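Local atomic coordinates of enterotoxin SEN variant (Staphylococcus aureus, PDB entry 6KRY), a protein that probably acts as a superantigenic toxin, a secreted staphylococcal enterotoxin of the staphylococcal/streptococcal toxin family. Residues K141-V146 / N210-S215. Residues are numbered along the deposited sequence; the frame is centred on the assembly and turned at random.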
loop_
_atom_site.group_PDB
_atom_site.type_symbol
_atom_site.label_atom_id
_atom_site.label_comp_id
_atom_site.label_asym_id
_atom_site.label_seq_id
_atom_site.Cartn_x
_atom_site.Cartn_y
_atom_site.Cartn_z
ATOM N N LYS A 141 0.040 1.455 -14.956
ATOM C CA LYS A 141 0.886 0.256 -14.963
ATOM C C LYS A 141 0.079 -0.961 -15.375
ATOM O O LYS A 141 -1.029 -1.132 -14.885
ATOM C CB LYS A 141 1.451 0.018 -13.568
ATOM C CG LYS A 141 2.203 1.215 -12.994
ATOM C CD LYS A 141 2.764 0.995 -11.603
ATOM C CE LYS A 141 3.605 2.185 -11.172
ATOM N NZ LYS A 141 3.714 2.311 -9.722
ATOM N N ALA A 142 0.649 -1.782 -16.267
ATOM C CA ALA A 142 -0.005 -3.025 -16.721
ATOM C C ALA A 142 -0.013 -4.050 -15.582
ATOM O O ALA A 142 -1.037 -4.642 -15.277
ATOM C CB ALA A 142 0.651 -3.571 -17.966
ATOM N N LYS A 143 1.157 -4.231 -14.962
ATOM C CA LYS A 143 1.370 -4.926 -13.726
ATOM C C LYS A 143 1.473 -3.881 -12.619
ATOM O O LYS A 143 2.313 -2.996 -12.721
ATOM C CB LYS A 143 2.681 -5.720 -13.723
ATOM C CG LYS A 143 2.700 -6.942 -14.625
ATOM C CD LYS A 143 3.887 -7.824 -14.361
ATOM C CE LYS A 143 3.858 -8.982 -15.323
ATOM N NZ LYS A 143 5.013 -9.891 -15.152
ATOM N N VAL A 144 0.669 -4.054 -11.561
ATOM C CA VAL A 144 0.529 -3.066 -10.481
ATOM C C VAL A 144 0.585 -3.811 -9.149
ATOM O O VAL A 144 0.117 -4.949 -9.050
ATOM C CB VAL A 144 -0.752 -2.221 -10.644
ATOM C CG1 VAL A 144 -2.024 -3.033 -10.458
ATOM C CG2 VAL A 144 -0.794 -1.012 -9.727
ATOM N N THR A 145 1.216 -3.203 -8.147
ATOM C CA THR A 145 1.227 -3.864 -6.844
ATOM C C THR A 145 -0.140 -3.709 -6.172
ATOM O O THR A 145 -0.848 -2.697 -6.343
ATOM C CB THR A 145 2.311 -3.384 -5.885
ATOM O OG1 THR A 145 2.028 -2.024 -5.572
ATOM C CG2 THR A 145 3.691 -3.609 -6.477
ATOM N N VAL A 146 -0.493 -4.751 -5.414
ATOM C CA VAL A 146 -1.665 -4.666 -4.584
ATOM C C VAL A 146 -1.528 -3.455 -3.651
ATOM O O VAL A 146 -2.509 -2.738 -3.376
ATOM C CB VAL A 146 -1.909 -6.011 -3.863
ATOM C CG1 VAL A 146 -3.032 -5.898 -2.856
ATOM C CG2 VAL A 146 -2.244 -7.111 -4.861
ATOM N N ASN A 210 5.394 -7.975 -2.102
ATOM C CA ASN A 210 5.423 -7.324 -3.406
ATOM C C ASN A 210 4.336 -7.913 -4.310
ATOM O O ASN A 210 4.493 -7.995 -5.528
ATOM C CB ASN A 210 6.800 -7.423 -4.062
ATOM C CG ASN A 210 7.062 -6.257 -4.978
ATOM O OD1 ASN A 210 6.984 -5.111 -4.537
ATOM N ND2 ASN A 210 7.283 -6.535 -6.253
ATOM N N ARG A 211 3.227 -8.343 -3.727
ATOM C CA ARG A 211 2.191 -9.006 -4.512
ATOM C C ARG A 211 1.708 -8.067 -5.615
ATOM O O ARG A 211 1.392 -6.917 -5.374
ATOM C CB ARG A 211 0.995 -9.410 -3.652
ATOM C CG ARG A 211 -0.019 -10.281 -4.380
ATOM C CD ARG A 211 -1.057 -10.933 -3.470
ATOM N NE ARG A 211 -1.842 -11.868 -4.279
ATOM C CZ ARG A 211 -2.633 -12.824 -3.798
ATOM N NH1 ARG A 211 -2.865 -12.900 -2.508
ATOM N NH2 ARG A 211 -3.180 -13.705 -4.620
ATOM N N THR A 212 1.607 -8.633 -6.810
ATOM C CA THR A 212 1.437 -7.911 -8.055
ATOM C C THR A 212 0.286 -8.557 -8.838
ATOM O O THR A 212 0.202 -9.782 -8.836
ATOM C CB THR A 212 2.752 -7.951 -8.856
ATOM O OG1 THR A 212 3.729 -7.140 -8.182
ATOM C CG2 THR A 212 2.628 -7.417 -10.254
ATOM N N VAL A 213 -0.551 -7.740 -9.505
ATOM C CA VAL A 213 -1.642 -8.236 -10.324
ATOM C C VAL A 213 -1.674 -7.483 -11.667
ATOM O O VAL A 213 -1.144 -6.392 -11.814
ATOM C CB VAL A 213 -3.004 -8.082 -9.608
ATOM C CG1 VAL A 213 -3.074 -8.892 -8.328
ATOM C CG2 VAL A 213 -3.365 -6.633 -9.299
ATOM N N SER A 214 -2.419 -8.058 -12.618
ATOM C CA SER A 214 -2.749 -7.415 -13.870
ATOM C C SER A 214 -3.827 -6.345 -13.641
ATOM O O SER A 214 -4.953 -6.642 -13.263
ATOM C CB SER A 214 -3.212 -8.472 -14.872
ATOM O OG SER A 214 -3.687 -7.847 -16.059
ATOM N N SER A 215 -3.510 -5.091 -13.910
ATOM C CA SER A 215 -4.497 -3.987 -13.730
ATOM C C SER A 215 -5.718 -4.176 -14.651
ATOM O O SER A 215 -6.786 -3.703 -14.304
ATOM C CB SER A 215 -3.887 -2.635 -13.918
ATOM O OG SER A 215 -3.387 -2.474 -15.232
HETATM O O HOH W 1 -2.918 -5.250 -17.195
#
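Arg211 runs side by side with Val146, its CG 3.9 Å from Val146 CG2, and carries its flat guanidinium on to a cation-pi contact with Phe188. The other flat group, the Asn210 carboxamide, brings OD1 to 4.1 Å from Thr145 CG2, while its ND2 bonds to Val107 O.

Between them lies a two-stranded antiparallel ribbon. Val144 and Val213 pair on one face, Val144 CG1 4.0 Å from Val213 CG2; Lys143, Thr145, Thr212 and Ser214 occupy the other. There the CG2 methyl of Thr145 comes up to Thr212 OG1, and Thr212 CG2 rests against Lys143 CB.

Between the faces the backbone does the binding. The two valines trade bonds, Val144 N to Val213 O, 3.0 Å, and Val213 N to Val144 O, 2.9 Å. Val146 N continues the ladder to Arg211 O, and Ser215 N extends it to Ala142 O.

At that last end Ser215 reaches over to the chain just before strand 143-145: with chi1 at 62°, OG sits between its own N and carbonyl carbon and donates 2.7 Å to Lys141 O, on a lone pair in the carbonyl plane. A water joins Ala142 O to Ser214 OG.

The ribbon leads straight into helix 146-161 of the beta-grasp domain. Thr145 OG1 caps it by accepting from Glu148 N, and Val146 N, also at the helix start, is satisfied by the residue leading into strand 212-214. Ser215 OG, gripped by both Lys141 O and Arg119 NH1, has its rotation fixed.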